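2-oxo-1,2-dihydroquinoline 8-monooxygenase, oxygenase component (Pseudomonas putida, PDB 1Z02) probably hydroxylates 2-oxoquinoline at carbon 8, as the oxygenase component of a Rieske monooxygenase that carries a [2Fe-2S] cluster and a mononuclear iron in each subunit. Local coordinates at residues Cys249-Glu254 with Met263-Thr268; Leu169-Pro174 with Asp257-Met262; His182-Ser187 with Gly289-Thr294. All coordinates share one frame; numbering follows the deposited sequence.

Interaction 1 of 3, residues Cys249-Glu254 with Met263-Thr268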
ATOM      1  N   CYS A 249       1.549  18.271  41.106  1.00 36.02           N
ATOM      2  CA  CYS A 249       0.178  18.167  40.616  1.00 32.02           C
ATOM      3  C   CYS A 249      -0.128  16.721  40.242  1.00 29.51           C
ATOM      4  O   CYS A 249      -1.287  16.336  40.106  1.00 28.08           O
ATOM      5  CB  CYS A 249      -0.011  19.057  39.392  1.00 32.02           C
ATOM      6  SG  CYS A 249       1.099  18.617  38.044  1.00 30.96           S
ATOM      7  N   ILE A 250       0.926  15.927  40.071  1.00 26.21           N
ATOM      8  CA  ILE A 250       0.788  14.517  39.717  1.00 23.05           C
ATOM      9  C   ILE A 250       1.598  13.663  40.688  1.00 22.39           C
ATOM     10  O   ILE A 250       2.723  14.005  41.033  1.00 22.05           O
ATOM     11  CB  ILE A 250       1.299  14.247  38.273  1.00 22.07           C
ATOM     12  CG1 ILE A 250       0.474  15.054  37.264  1.00 19.83           C
ATOM     13  CG2 ILE A 250       1.237  12.754  37.962  1.00 21.62           C
ATOM     14  CD1 ILE A 250       0.955  14.924  35.837  1.00 21.46           C
ATOM     15  N   ALA A 251       1.020  12.556  41.136  1.00 21.05           N
ATOM     16  CA  ALA A 251       1.707  11.660  42.050  1.00 20.34           C
ATOM     17  C   ALA A 251       2.148  10.407  41.300  1.00 20.84           C
ATOM     18  O   ALA A 251       1.321   9.683  40.734  1.00 19.48           O
ATOM     19  CB  ALA A 251       0.785  11.284  43.206  1.00 20.30           C
ATOM     20  N   VAL A 252       3.455  10.155  41.289  1.00 20.50           N
ATOM     21  CA  VAL A 252       3.991   8.981  40.615  1.00 21.24           C
ATOM     22  C   VAL A 252       4.099   7.822  41.602  1.00 22.82           C
ATOM     23  O   VAL A 252       4.710   7.955  42.666  1.00 21.02           O
ATOM     24  CB  VAL A 252       5.392   9.267  40.014  1.00 21.87           C
ATOM     25  CG1 VAL A 252       5.886   8.056  39.226  1.00 22.78           C
ATOM     26  CG2 VAL A 252       5.334  10.490  39.110  1.00 22.03           C
ATOM     27  N   VAL A 253       3.488   6.692  41.248  1.00 23.52           N
ATOM     28  CA  VAL A 253       3.518   5.507  42.095  1.00 28.45           C
ATOM     29  C   VAL A 253       4.513   4.530  41.492  1.00 31.77           C
ATOM     30  O   VAL A 253       4.426   4.182  40.319  1.00 31.03           O
ATOM     31  CB  VAL A 253       2.135   4.848  42.198  1.00 27.91           C
ATOM     32  CG1 VAL A 253       2.194   3.685  43.183  1.00 28.06           C
ATOM     33  CG2 VAL A 253       1.120   5.869  42.645  1.00 29.17           C
ATOM     34  N   GLU A 254       5.467   4.102  42.308  1.00 36.42           N
ATOM     35  CA  GLU A 254       6.530   3.213  41.857  1.00 42.51           C
ATOM     36  C   GLU A 254       6.817   1.993  42.723  1.00 46.82           C
ATOM     37  O   GLU A 254       7.901   1.409  42.595  1.00 48.67           O
ATOM     38  CB  GLU A 254       7.831   3.999  41.754  1.00 42.65           C
ATOM     39  CG  GLU A 254       8.170   4.472  40.401  1.00 43.74           C
ATOM     40  CD  GLU A 254       9.257   5.502  40.428  1.00 44.03           C
ATOM     41  OE1 GLU A 254      10.447   5.201  40.405  1.00 47.23           O
ATOM     42  OE2 GLU A 254       8.922   6.667  40.489  1.00 46.75           O
ATOM     43  N   MET A 263      -1.129   9.324  39.264  1.00 20.25           N
ATOM     44  CA  MET A 263      -2.472   9.761  39.618  1.00 20.50           C
ATOM     45  C   MET A 263      -2.485  11.280  39.523  1.00 21.22           C
ATOM     46  O   MET A 263      -1.664  11.947  40.146  1.00 21.47           O
ATOM     47  CB  MET A 263      -2.811   9.336  41.052  1.00 21.49           C
ATOM     48  CG  MET A 263      -4.076   9.964  41.619  1.00 21.40           C
ATOM     49  SD  MET A 263      -5.548   9.071  41.143  1.00 22.58           S
ATOM     50  CE  MET A 263      -5.749   9.544  39.664  1.00 19.06           C
ATOM     51  N   GLN A 264      -3.410  11.823  38.742  1.00 21.02           N
ATOM     52  CA  GLN A 264      -3.511  13.267  38.595  1.00 21.69           C
ATOM     53  C   GLN A 264      -4.501  13.825  39.615  1.00 22.81           C
ATOM     54  O   GLN A 264      -5.664  13.406  39.664  1.00 22.63           O
ATOM     55  CB  GLN A 264      -3.939  13.608  37.172  1.00 20.26           C
ATOM     56  CG  GLN A 264      -3.006  13.032  36.118  1.00 19.84           C
ATOM     57  CD  GLN A 264      -3.285  13.563  34.741  1.00 20.37           C
ATOM     58  OE1 GLN A 264      -4.316  13.267  34.137  1.00 21.12           O
ATOM     59  NE2 GLN A 264      -2.370  14.374  34.237  1.00 17.91           N
ATOM     60  N   TRP A 265      -4.026  14.764  40.433  1.00 23.57           N
ATOM     61  CA  TRP A 265      -4.855  15.371  41.472  1.00 24.19           C
ATOM     62  C   TRP A 265      -5.863  16.359  40.893  1.00 25.61           C
ATOM     63  O   TRP A 265      -5.747  17.570  41.090  1.00 26.35           O
ATOM     64  CB  TRP A 265      -3.981  16.076  42.521  1.00 22.03           C
ATOM     65  CG  TRP A 265      -2.985  15.193  43.205  1.00 20.80           C
ATOM     66  CD1 TRP A 265      -1.630  15.258  43.093  1.00 20.59           C
ATOM     67  CD2 TRP A 265      -3.259  14.137  44.130  1.00 21.63           C
ATOM     68  NE1 TRP A 265      -1.040  14.310  43.893  1.00 20.30           N
ATOM     69  CE2 TRP A 265      -2.020  13.608  44.544  1.00 21.82           C
ATOM     70  CE3 TRP A 265      -4.436  13.586  44.658  1.00 22.48           C
ATOM     71  CZ2 TRP A 265      -1.917  12.549  45.460  1.00 23.33           C
ATOM     72  CZ3 TRP A 265      -4.333  12.531  45.572  1.00 24.49           C
ATOM     73  CH2 TRP A 265      -3.082  12.028  45.962  1.00 24.02           C
ATOM     74  N   LEU A 266      -6.850  15.836  40.170  1.00 24.60           N
ATOM     75  CA  LEU A 266      -7.868  16.685  39.579  1.00 25.00           C
ATOM     76  C   LEU A 266      -8.860  17.140  40.635  1.00 26.45           C
ATOM     77  O   LEU A 266      -9.118  16.436  41.616  1.00 24.72           O
ATOM     78  CB  LEU A 266      -8.603  15.949  38.452  1.00 22.42           C
ATOM     79  CG  LEU A 266      -7.756  15.518  37.255  1.00 20.90           C
ATOM     80  CD1 LEU A 266      -8.684  15.078  36.144  1.00 22.54           C
ATOM     81  CD2 LEU A 266      -6.885  16.676  36.782  1.00 21.11           C
ATOM     82  N   PHE A 267      -9.407  18.330  40.421  1.00 29.51           N
ATOM     83  CA  PHE A 267     -10.371  18.935  41.331  1.00 33.53           C
ATOM     84  C   PHE A 267      -9.801  19.199  42.720  1.00 34.75           C
ATOM     85  O   PHE A 267     -10.436  18.947  43.748  1.00 35.12           O
ATOM     86  CB  PHE A 267     -11.655  18.098  41.393  1.00 35.53           C
ATOM     87  CG  PHE A 267     -12.399  18.066  40.087  1.00 38.24           C
ATOM     88  CD1 PHE A 267     -12.105  17.103  39.124  1.00 38.78           C
ATOM     89  CD2 PHE A 267     -13.340  19.047  39.788  1.00 40.13           C
ATOM     90  CE1 PHE A 267     -12.729  17.122  37.882  1.00 40.66           C
ATOM     91  CE2 PHE A 267     -13.972  19.077  38.549  1.00 41.58           C
ATOM     92  CZ  PHE A 267     -13.664  18.111  37.594  1.00 41.94           C
ATOM     93  N   THR A 268      -8.574  19.704  42.721  1.00 35.84           N
ATOM     94  CA  THR A 268      -7.876  20.092  43.933  1.00 36.47           C
ATOM     95  C   THR A 268      -7.221  21.395  43.517  1.00 36.97           C
ATOM     96  O   THR A 268      -7.301  21.784  42.350  1.00 36.84           O
ATOM     97  CB  THR A 268      -6.780  19.081  44.369  1.00 36.82           C
ATOM     98  OG1 THR A 268      -5.739  19.022  43.385  1.00 36.10           O
ATOM     99  CG2 THR A 268      -7.376  17.707  44.567  1.00 35.55           C
TER
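Ala-251 and Met-263 exchange two backbone hydrogen bonds, the hydrogen-bonded antiparallel pair of a beta hairpin built from strands 250-253 and 261-264. Ala-251 N reaches Met-263 O at 2.9 Å with an N-H...O angle of 176°, and Met-263 N returns a bond to Ala-251 O. A third bond, Trp-265 N to Cys-249 O at 3.2 Å, carries the pairing just past the strand ends; Cys-249 O also accepts from Trp-271 NE1, so two N-H groups grip this carbonyl. Between these bonds lies the non-hydrogen-bonded pair Ile-250 and Gln-264, where Ile-250 CA makes a C-H...O contact with Met-263 O at 3.6 Å.

The apolar contacts fall on the two faces of the sheet. On that of Ala-251, the indole of Trp-265 swings back beside strand 250-253, its CG anti to the carbonyl carbon (chi1 -58°). Its CD1 comes 3.2 Å from Cys-249 O, and Ala-251 CB lies 3.6 Å from NE1 and 3.7 Å from CZ2. A methyl is small enough to lie against the indole so close to the backbone. Trp-265 also centres an inverse gamma turn. On the other face Ile-250 and Gln-264 run side by side, with Ile-250 CG1 4.2 Å from Gln-264 CG; a beta-branched residue suits the extended backbone here.

Strand 250-253 is an outermost strand of its sheet within the chain. Helix 392-404 packs on Ile-250 through Ser-393 and on Val-252 through Thr-396, while Met-263 touches Arg-293 and Ser-295 of neighbouring strand 293-297.

Interaction 2 of 3, residues Leu169-Pro174 with Asp257-Met262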
ATOM      1  N   LEU A 169      -3.052  -3.243  36.143  1.00 13.78           N
ATOM      2  CA  LEU A 169      -4.412  -2.711  36.138  1.00 14.84           C
ATOM      3  C   LEU A 169      -4.401  -1.445  36.987  1.00 13.69           C
ATOM      4  O   LEU A 169      -3.583  -1.316  37.898  1.00 13.85           O
ATOM      5  CB  LEU A 169      -5.371  -3.751  36.718  1.00 14.94           C
ATOM      6  CG  LEU A 169      -6.466  -4.295  35.789  1.00 18.15           C
ATOM      7  CD1 LEU A 169      -5.973  -4.481  34.413  1.00 15.90           C
ATOM      8  CD2 LEU A 169      -7.038  -5.552  36.339  1.00 16.78           C
ATOM      9  N   PRO A 170      -5.299  -0.488  36.701  1.00 12.69           N
ATOM     10  CA  PRO A 170      -5.339   0.761  37.479  1.00 12.50           C
ATOM     11  C   PRO A 170      -5.424   0.563  38.995  1.00 13.80           C
ATOM     12  O   PRO A 170      -5.772  -0.525  39.466  1.00 14.41           O
ATOM     13  CB  PRO A 170      -6.571   1.473  36.925  1.00 11.72           C
ATOM     14  CG  PRO A 170      -6.591   1.017  35.487  1.00  9.56           C
ATOM     15  CD  PRO A 170      -6.287  -0.465  35.608  1.00 11.38           C
ATOM     16  N   PHE A 171      -5.103   1.622  39.741  1.00 14.25           N
ATOM     17  CA  PHE A 171      -5.144   1.601  41.206  1.00 16.74           C
ATOM     18  C   PHE A 171      -6.560   1.276  41.662  1.00 17.09           C
ATOM     19  O   PHE A 171      -7.521   1.765  41.077  1.00 16.53           O
ATOM     20  CB  PHE A 171      -4.731   2.962  41.779  1.00 17.38           C
ATOM     21  CG  PHE A 171      -3.434   3.486  41.230  1.00 18.58           C
ATOM     22  CD1 PHE A 171      -3.429   4.480  40.254  1.00 17.86           C
ATOM     23  CD2 PHE A 171      -2.217   2.971  41.672  1.00 18.44           C
ATOM     24  CE1 PHE A 171      -2.233   4.953  39.721  1.00 16.87           C
ATOM     25  CE2 PHE A 171      -1.012   3.438  41.143  1.00 16.69           C
ATOM     26  CZ  PHE A 171      -1.022   4.431  40.166  1.00 18.54           C
ATOM     27  N   ARG A 172      -6.687   0.457  42.706  1.00 18.46           N
ATOM     28  CA  ARG A 172      -7.997   0.057  43.216  1.00 19.25           C
ATOM     29  C   ARG A 172      -8.449   0.865  44.423  1.00 20.46           C
ATOM     30  O   ARG A 172      -7.627   1.281  45.236  1.00 20.23           O
ATOM     31  CB  ARG A 172      -7.990  -1.429  43.599  1.00 18.15           C
ATOM     32  CG  ARG A 172      -7.556  -2.349  42.479  1.00 18.12           C
ATOM     33  CD  ARG A 172      -7.514  -3.801  42.917  1.00 19.58           C
ATOM     34  NE  ARG A 172      -8.836  -4.326  43.249  1.00 17.78           N
ATOM     35  CZ  ARG A 172      -9.089  -5.609  43.496  1.00 20.63           C
ATOM     36  NH1 ARG A 172     -10.323  -6.000  43.792  1.00 19.36           N
ATOM     37  NH2 ARG A 172      -8.108  -6.506  43.440  1.00 18.87           N
ATOM     38  N   PHE A 173      -9.762   1.076  44.515  1.00 21.24           N
ATOM     39  CA  PHE A 173     -10.397   1.790  45.624  1.00 22.50           C
ATOM     40  C   PHE A 173     -11.492   0.863  46.151  1.00 24.41           C
ATOM     41  O   PHE A 173     -12.045   0.067  45.392  1.00 22.82           O
ATOM     42  CB  PHE A 173     -11.032   3.102  45.157  1.00 21.85           C
ATOM     43  CG  PHE A 173     -10.041   4.101  44.638  1.00 21.63           C
ATOM     44  CD1 PHE A 173      -9.677   4.112  43.293  1.00 22.35           C
ATOM     45  CD2 PHE A 173      -9.446   5.017  45.499  1.00 22.15           C
ATOM     46  CE1 PHE A 173      -8.731   5.013  42.820  1.00 20.89           C
ATOM     47  CE2 PHE A 173      -8.498   5.922  45.032  1.00 22.01           C
ATOM     48  CZ  PHE A 173      -8.142   5.920  43.692  1.00 22.72           C
ATOM     49  N   PRO A 174     -11.843   0.971  47.442  1.00 27.15           N
ATOM     50  CA  PRO A 174     -11.310   1.883  48.455  1.00 30.10           C
ATOM     51  C   PRO A 174      -9.900   1.572  48.962  1.00 32.36           C
ATOM     52  O   PRO A 174      -9.336   2.350  49.731  1.00 33.39           O
ATOM     53  CB  PRO A 174     -12.353   1.788  49.563  1.00 28.94           C
ATOM     54  CG  PRO A 174     -12.726   0.356  49.508  1.00 28.19           C
ATOM     55  CD  PRO A 174     -12.883   0.104  48.027  1.00 28.02           C
ATOM     56  N   ASP A 257       4.938  -4.033  44.754  1.00 60.24           N
ATOM     57  CA  ASP A 257       3.676  -4.745  44.817  1.00 56.77           C
ATOM     58  C   ASP A 257       2.541  -3.798  44.488  1.00 52.71           C
ATOM     59  O   ASP A 257       1.938  -3.173  45.370  1.00 52.88           O
ATOM     60  CB  ASP A 257       3.497  -5.320  46.212  1.00 61.95           C
ATOM     61  CG  ASP A 257       2.469  -6.381  46.248  1.00 63.62           C
ATOM     62  OD1 ASP A 257       1.306  -6.058  45.955  1.00 66.58           O
ATOM     63  OD2 ASP A 257       2.832  -7.533  46.544  1.00 67.28           O
ATOM     64  N   GLY A 258       2.296  -3.653  43.196  1.00 46.79           N
ATOM     65  CA  GLY A 258       1.240  -2.774  42.759  1.00 39.71           C
ATOM     66  C   GLY A 258       1.492  -2.218  41.381  1.00 34.50           C
ATOM     67  O   GLY A 258       2.550  -2.447  40.795  1.00 32.54           O
ATOM     68  N   PRO A 259       0.522  -1.478  40.830  1.00 30.73           N
ATOM     69  CA  PRO A 259       0.690  -0.902  39.493  1.00 27.46           C
ATOM     70  C   PRO A 259       1.692   0.256  39.456  1.00 25.35           C
ATOM     71  O   PRO A 259       1.884   0.954  40.450  1.00 26.38           O
ATOM     72  CB  PRO A 259      -0.729  -0.471  39.114  1.00 26.82           C
ATOM     73  CG  PRO A 259      -1.434  -0.323  40.417  1.00 27.96           C
ATOM     74  CD  PRO A 259      -0.867  -1.356  41.312  1.00 29.13           C
ATOM     75  N   LYS A 260       2.344   0.436  38.309  1.00 21.46           N
ATOM     76  CA  LYS A 260       3.304   1.523  38.124  1.00 19.45           C
ATOM     77  C   LYS A 260       2.628   2.574  37.262  1.00 18.13           C
ATOM     78  O   LYS A 260       2.288   2.305  36.103  1.00 15.30           O
ATOM     79  CB  LYS A 260       4.541   1.044  37.376  1.00 20.60           C
ATOM     80  CG  LYS A 260       5.104  -0.279  37.842  1.00 23.76           C
ATOM     81  CD  LYS A 260       5.718  -0.216  39.219  1.00 23.87           C
ATOM     82  CE  LYS A 260       6.212  -1.603  39.524  1.00 26.72           C
ATOM     83  NZ  LYS A 260       6.641  -1.828  40.876  1.00 28.99           N
ATOM     84  N   GLY A 261       2.449   3.767  37.811  1.00 17.45           N
ATOM     85  CA  GLY A 261       1.812   4.812  37.040  1.00 17.67           C
ATOM     86  C   GLY A 261       1.749   6.146  37.751  1.00 17.82           C
ATOM     87  O   GLY A 261       2.563   6.438  38.623  1.00 17.26           O
ATOM     88  N   MET A 262       0.768   6.959  37.379  1.00 18.22           N
ATOM     89  CA  MET A 262       0.609   8.279  37.970  1.00 18.35           C
ATOM     90  C   MET A 262      -0.860   8.611  38.177  1.00 20.25           C
ATOM     91  O   MET A 262      -1.720   8.223  37.381  1.00 19.70           O
ATOM     92  CB  MET A 262       1.238   9.342  37.066  1.00 18.84           C
ATOM     93  CG  MET A 262       0.617   9.401  35.681  1.00 20.31           C
ATOM     94  SD  MET A 262       1.468  10.499  34.545  1.00 19.60           S
ATOM     95  CE  MET A 262       0.245  11.715  34.222  1.00 22.81           C
TER
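Phe-171 and Pro-259 bring the long loop between strands 147-152 and 196-206 against the start of strand 261-264, one strand in from the edge of the antiparallel sheet of the iron-binding domain, whose family belongs to the Bet v 1-like clan. The phenyl ring reaches across with CG anti to the carbonyl carbon (chi1 -51°), and its CD2 lies 3.6 Å from Pro-259 CG, the ring and the pyrrolidine crossing obliquely. Farther round the rim, CZ comes 4.1 Å from Gly-261 C and CE1 equally near Met-262 O, both close to the ring plane, so the edge of the phenyl abuts the strand backbone. Gly-261 puts no side chain between that backbone and the ring; a CB would point toward the loop and touch Phe-171 CZ, without a clash. The pyrrolidine has a second neighbour in the loop backbone, where Pro-259 CB stands 3.2 Å from Leu-169 O. Val-297, Val-253 and Phe-180 also touch the Phe-171 ring. An alanine in place of Phe-171 would probably open a gap beside Pro-259 and Gly-261, leaving the proline ring without its aromatic neighbour.

Every residue that touches here is buried, yet the two segments share no hydrogen bond. Their hold on each other is mainly van der Waals, apolar carbons meeting each other and two backbone carbonyl oxygens, and depends on the fit of a flat ring and a compact proline.

Interaction 3 of 3, residues His182-Ser187 with Gly289-Thr294; sequences HPLWPS and GRHYRT
Arg-293 runs past the rim of Trp-185 and ends beside His-182. Its CB lies 3.4 Å from Trp-185 CZ2. With CG anti to the backbone N (chi1 -173°), the side chain crosses the indole rim at about a right angle, and CD sits in the ring plane, 3.9 Å from CZ2. The bend at chi3 puts NE 3.7 Å from Trp-185 CZ2; the guanidinium beyond it has one face to that atom, its plane 88° from that of the indole. NH1 finishes 3.6 Å from His-182 CB. Arginine suits this place because its CB and CD meet the indole rim while its nitrogens are satisfied elsewhere: NE by a salt bridge to Glu-305, NH1 by Phe-180 O and NH2 by Pro-181 O.

The type I turn from His-182 to Trp-185 folds His-182 CB over a face of the indole, and His-182 ND1 donates to Trp-185 O at 2.8 Å. Elsewhere on the same six-membered ring, Trp-185 CE3 meets His-291 CB at 3.6 Å. Leu-184 CD1 lies over one face of the His-291 ring.

The Tyr-292 side chain is about 9 Å from the bound iron. The turn packs against Arg-293 and the chain before it, and strand 301-305, neighbour of 293-297, supplies Glu-305 to both Arg-293 NE and Trp-185 NE1.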
ATOM      1  N   HIS A 182     -10.551  11.036  47.769  1.00 32.94           N
ATOM      2  CA  HIS A 182     -11.584  11.445  46.824  1.00 34.07           C
ATOM      3  C   HIS A 182     -12.891  11.764  47.557  1.00 35.96           C
ATOM      4  O   HIS A 182     -13.859  11.002  47.506  1.00 35.61           O
ATOM      5  CB  HIS A 182     -11.798  10.342  45.781  1.00 31.55           C
ATOM      6  CG  HIS A 182     -12.057   8.990  46.371  1.00 29.03           C
ATOM      7  ND1 HIS A 182     -13.326   8.523  46.634  1.00 28.27           N
ATOM      8  CD2 HIS A 182     -11.207   8.012  46.765  1.00 27.74           C
ATOM      9  CE1 HIS A 182     -13.248   7.316  47.165  1.00 27.96           C
ATOM     10  NE2 HIS A 182     -11.974   6.984  47.256  1.00 28.07           N
ATOM     11  N   PRO A 183     -12.931  12.912  48.254  1.00 38.23           N
ATOM     12  CA  PRO A 183     -14.119  13.333  49.003  1.00 39.06           C
ATOM     13  C   PRO A 183     -15.335  13.717  48.154  1.00 39.48           C
ATOM     14  O   PRO A 183     -16.469  13.650  48.626  1.00 40.41           O
ATOM     15  CB  PRO A 183     -13.598  14.511  49.820  1.00 38.70           C
ATOM     16  CG  PRO A 183     -12.580  15.118  48.900  1.00 39.32           C
ATOM     17  CD  PRO A 183     -11.843  13.899  48.400  1.00 37.97           C
ATOM     18  N   LEU A 184     -15.093  14.104  46.905  1.00 39.17           N
ATOM     19  CA  LEU A 184     -16.160  14.538  46.008  1.00 37.77           C
ATOM     20  C   LEU A 184     -16.885  13.442  45.233  1.00 37.01           C
ATOM     21  O   LEU A 184     -17.735  13.745  44.397  1.00 38.54           O
ATOM     22  CB  LEU A 184     -15.602  15.570  45.027  1.00 38.39           C
ATOM     23  CG  LEU A 184     -15.080  16.842  45.692  1.00 38.27           C
ATOM     24  CD1 LEU A 184     -14.214  17.622  44.702  1.00 38.86           C
ATOM     25  CD2 LEU A 184     -16.265  17.668  46.203  1.00 39.23           C
ATOM     26  N   TRP A 185     -16.564  12.180  45.499  1.00 34.08           N
ATOM     27  CA  TRP A 185     -17.222  11.082  44.795  1.00 31.58           C
ATOM     28  C   TRP A 185     -16.915   9.714  45.400  1.00 30.71           C
ATOM     29  O   TRP A 185     -15.875   9.518  46.035  1.00 30.90           O
ATOM     30  CB  TRP A 185     -16.829  11.098  43.313  1.00 30.31           C
ATOM     31  CG  TRP A 185     -15.357  10.923  43.054  1.00 28.68           C
ATOM     32  CD1 TRP A 185     -14.639   9.762  43.129  1.00 27.79           C
ATOM     33  CD2 TRP A 185     -14.428  11.944  42.679  1.00 27.62           C
ATOM     34  NE1 TRP A 185     -13.321   9.997  42.821  1.00 27.16           N
ATOM     35  CE2 TRP A 185     -13.162  11.334  42.543  1.00 27.39           C
ATOM     36  CE3 TRP A 185     -14.538  13.323  42.449  1.00 27.02           C
ATOM     37  CZ2 TRP A 185     -12.016  12.047  42.181  1.00 27.37           C
ATOM     38  CZ3 TRP A 185     -13.400  14.035  42.089  1.00 29.34           C
ATOM     39  CH2 TRP A 185     -12.154  13.394  41.960  1.00 27.48           C
ATOM     40  N   PRO A 186     -17.832   8.749  45.223  1.00 29.08           N
ATOM     41  CA  PRO A 186     -17.635   7.398  45.761  1.00 28.02           C
ATOM     42  C   PRO A 186     -16.563   6.585  45.021  1.00 27.39           C
ATOM     43  O   PRO A 186     -16.232   6.866  43.865  1.00 24.72           O
ATOM     44  CB  PRO A 186     -19.028   6.780  45.657  1.00 27.59           C
ATOM     45  CG  PRO A 186     -19.607   7.461  44.459  1.00 27.45           C
ATOM     46  CD  PRO A 186     -19.185   8.898  44.659  1.00 29.59           C
ATOM     47  N   SER A 187     -16.034   5.575  45.706  1.00 26.07           N
ATOM     48  CA  SER A 187     -14.988   4.712  45.166  1.00 24.83           C
ATOM     49  C   SER A 187     -15.337   4.041  43.840  1.00 23.43           C
ATOM     50  O   SER A 187     -16.416   3.461  43.692  1.00 22.65           O
ATOM     51  CB  SER A 187     -14.627   3.629  46.195  1.00 25.79           C
ATOM     52  OG  SER A 187     -14.043   4.184  47.363  1.00 26.87           O
ATOM     53  N   GLY A 289     -20.117  21.306  35.155  1.00 41.64           N
ATOM     54  CA  GLY A 289     -19.571  20.059  34.649  1.00 41.31           C
ATOM     55  C   GLY A 289     -19.720  18.885  35.596  1.00 40.85           C
ATOM     56  O   GLY A 289     -20.661  18.823  36.384  1.00 41.36           O
ATOM     57  N   ARG A 290     -18.784  17.949  35.513  1.00 40.28           N
ATOM     58  CA  ARG A 290     -18.803  16.760  36.354  1.00 40.58           C
ATOM     59  C   ARG A 290     -17.486  16.549  37.086  1.00 37.98           C
ATOM     60  O   ARG A 290     -16.417  16.905  36.587  1.00 40.16           O
ATOM     61  CB  ARG A 290     -19.053  15.523  35.507  1.00 44.25           C
ATOM     62  CG  ARG A 290     -20.417  14.949  35.626  1.00 51.04           C
ATOM     63  CD  ARG A 290     -20.420  13.529  35.157  1.00 55.89           C
ATOM     64  NE  ARG A 290     -20.130  12.594  36.228  1.00 59.63           N
ATOM     65  CZ  ARG A 290     -21.000  12.280  37.178  1.00 60.08           C
ATOM     66  NH1 ARG A 290     -20.691  11.430  38.111  1.00 61.38           N
ATOM     67  NH2 ARG A 290     -22.195  12.815  37.215  1.00 59.92           N
ATOM     68  N   HIS A 291     -17.562  15.944  38.264  1.00 34.42           N
ATOM     69  CA  HIS A 291     -16.357  15.653  39.020  1.00 31.08           C
ATOM     70  C   HIS A 291     -15.847  14.303  38.532  1.00 28.29           C
ATOM     71  O   HIS A 291     -16.609  13.334  38.455  1.00 26.67           O
ATOM     72  CB  HIS A 291     -16.641  15.594  40.523  1.00 33.63           C
ATOM     73  CG  HIS A 291     -17.005  16.915  41.124  1.00 34.63           C
ATOM     74  ND1 HIS A 291     -16.357  18.089  40.794  1.00 35.91           N
ATOM     75  CD2 HIS A 291     -17.937  17.251  42.044  1.00 35.86           C
ATOM     76  CE1 HIS A 291     -16.876  19.086  41.482  1.00 36.59           C
ATOM     77  NE2 HIS A 291     -17.839  18.604  42.252  1.00 37.52           N
ATOM     78  N   TYR A 292     -14.558  14.251  38.206  1.00 25.09           N
ATOM     79  CA  TYR A 292     -13.924  13.036  37.702  1.00 22.38           C
ATOM     80  C   TYR A 292     -12.416  13.154  37.894  1.00 20.90           C
ATOM     81  O   TYR A 292     -11.895  14.247  38.088  1.00 19.33           O
ATOM     82  CB  TYR A 292     -14.232  12.875  36.211  1.00 20.26           C
ATOM     83  CG  TYR A 292     -13.633  13.985  35.375  1.00 18.48           C
ATOM     84  CD1 TYR A 292     -12.313  13.914  34.921  1.00 17.91           C
ATOM     85  CD2 TYR A 292     -14.369  15.129  35.076  1.00 16.20           C
ATOM     86  CE1 TYR A 292     -11.747  14.961  34.193  1.00 17.50           C
ATOM     87  CE2 TYR A 292     -13.810  16.178  34.346  1.00 17.14           C
ATOM     88  CZ  TYR A 292     -12.504  16.086  33.910  1.00 16.80           C
ATOM     89  OH  TYR A 292     -11.957  17.108  33.176  1.00 16.76           O
ATOM     90  N   ARG A 293     -11.720  12.025  37.838  1.00 18.44           N
ATOM     91  CA  ARG A 293     -10.272  12.019  37.998  1.00 17.88           C
ATOM     92  C   ARG A 293      -9.638  10.967  37.086  1.00 16.78           C
ATOM     93  O   ARG A 293     -10.128   9.846  36.978  1.00 16.83           O
ATOM     94  CB  ARG A 293      -9.915  11.742  39.462  1.00 16.77           C
ATOM     95  CG  ARG A 293      -8.444  11.883  39.785  1.00 17.36           C
ATOM     96  CD  ARG A 293      -8.229  11.946  41.285  1.00 16.55           C
ATOM     97  NE  ARG A 293      -8.615  10.713  41.960  1.00 16.81           N
ATOM     98  CZ  ARG A 293      -8.557  10.538  43.277  1.00 18.73           C
ATOM     99  NH1 ARG A 293      -8.921   9.379  43.815  1.00 19.59           N
ATOM    100  NH2 ARG A 293      -8.140  11.524  44.060  1.00 18.05           N
ATOM    101  N   THR A 294      -8.546  11.338  36.430  1.00 17.94           N
ATOM    102  CA  THR A 294      -7.852  10.431  35.528  1.00 16.81           C
ATOM    103  C   THR A 294      -6.466  10.039  36.018  1.00 16.24           C
ATOM    104  O   THR A 294      -5.751  10.831  36.634  1.00 15.49           O
ATOM    105  CB  THR A 294      -7.686  11.056  34.126  1.00 17.54           C
ATOM    106  OG1 THR A 294      -7.113  12.366  34.250  1.00 15.11           O
ATOM    107  CG2 THR A 294      -9.021  11.145  33.428  1.00 18.44           C
TER

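From the N terminus, the loop after strand 147-152 supplies the first segments of both long-range contacts. Residues 169-174 meet 257-262, so interaction 2 closes a loop of 82 intervening residues; 182-187 meet 289-294, so interaction 3 closes one of 101. These two loops cross. Interaction 1 closes the short hairpin between 249-254 and 263-268; it is nested inside the loop of interaction 3 but crosses interaction 2, with which it shares strand 261-264. Together they tie the 169-187 region to three adjacent strands of the sheet, 250-253, 261-264 and 293-297. Phe-173 bridges interactions 2 and 3 by touching Arg-293 and His-182, while a backbone hydrogen bond between Val-253 and Gly-261 joins interactions 1 and 2.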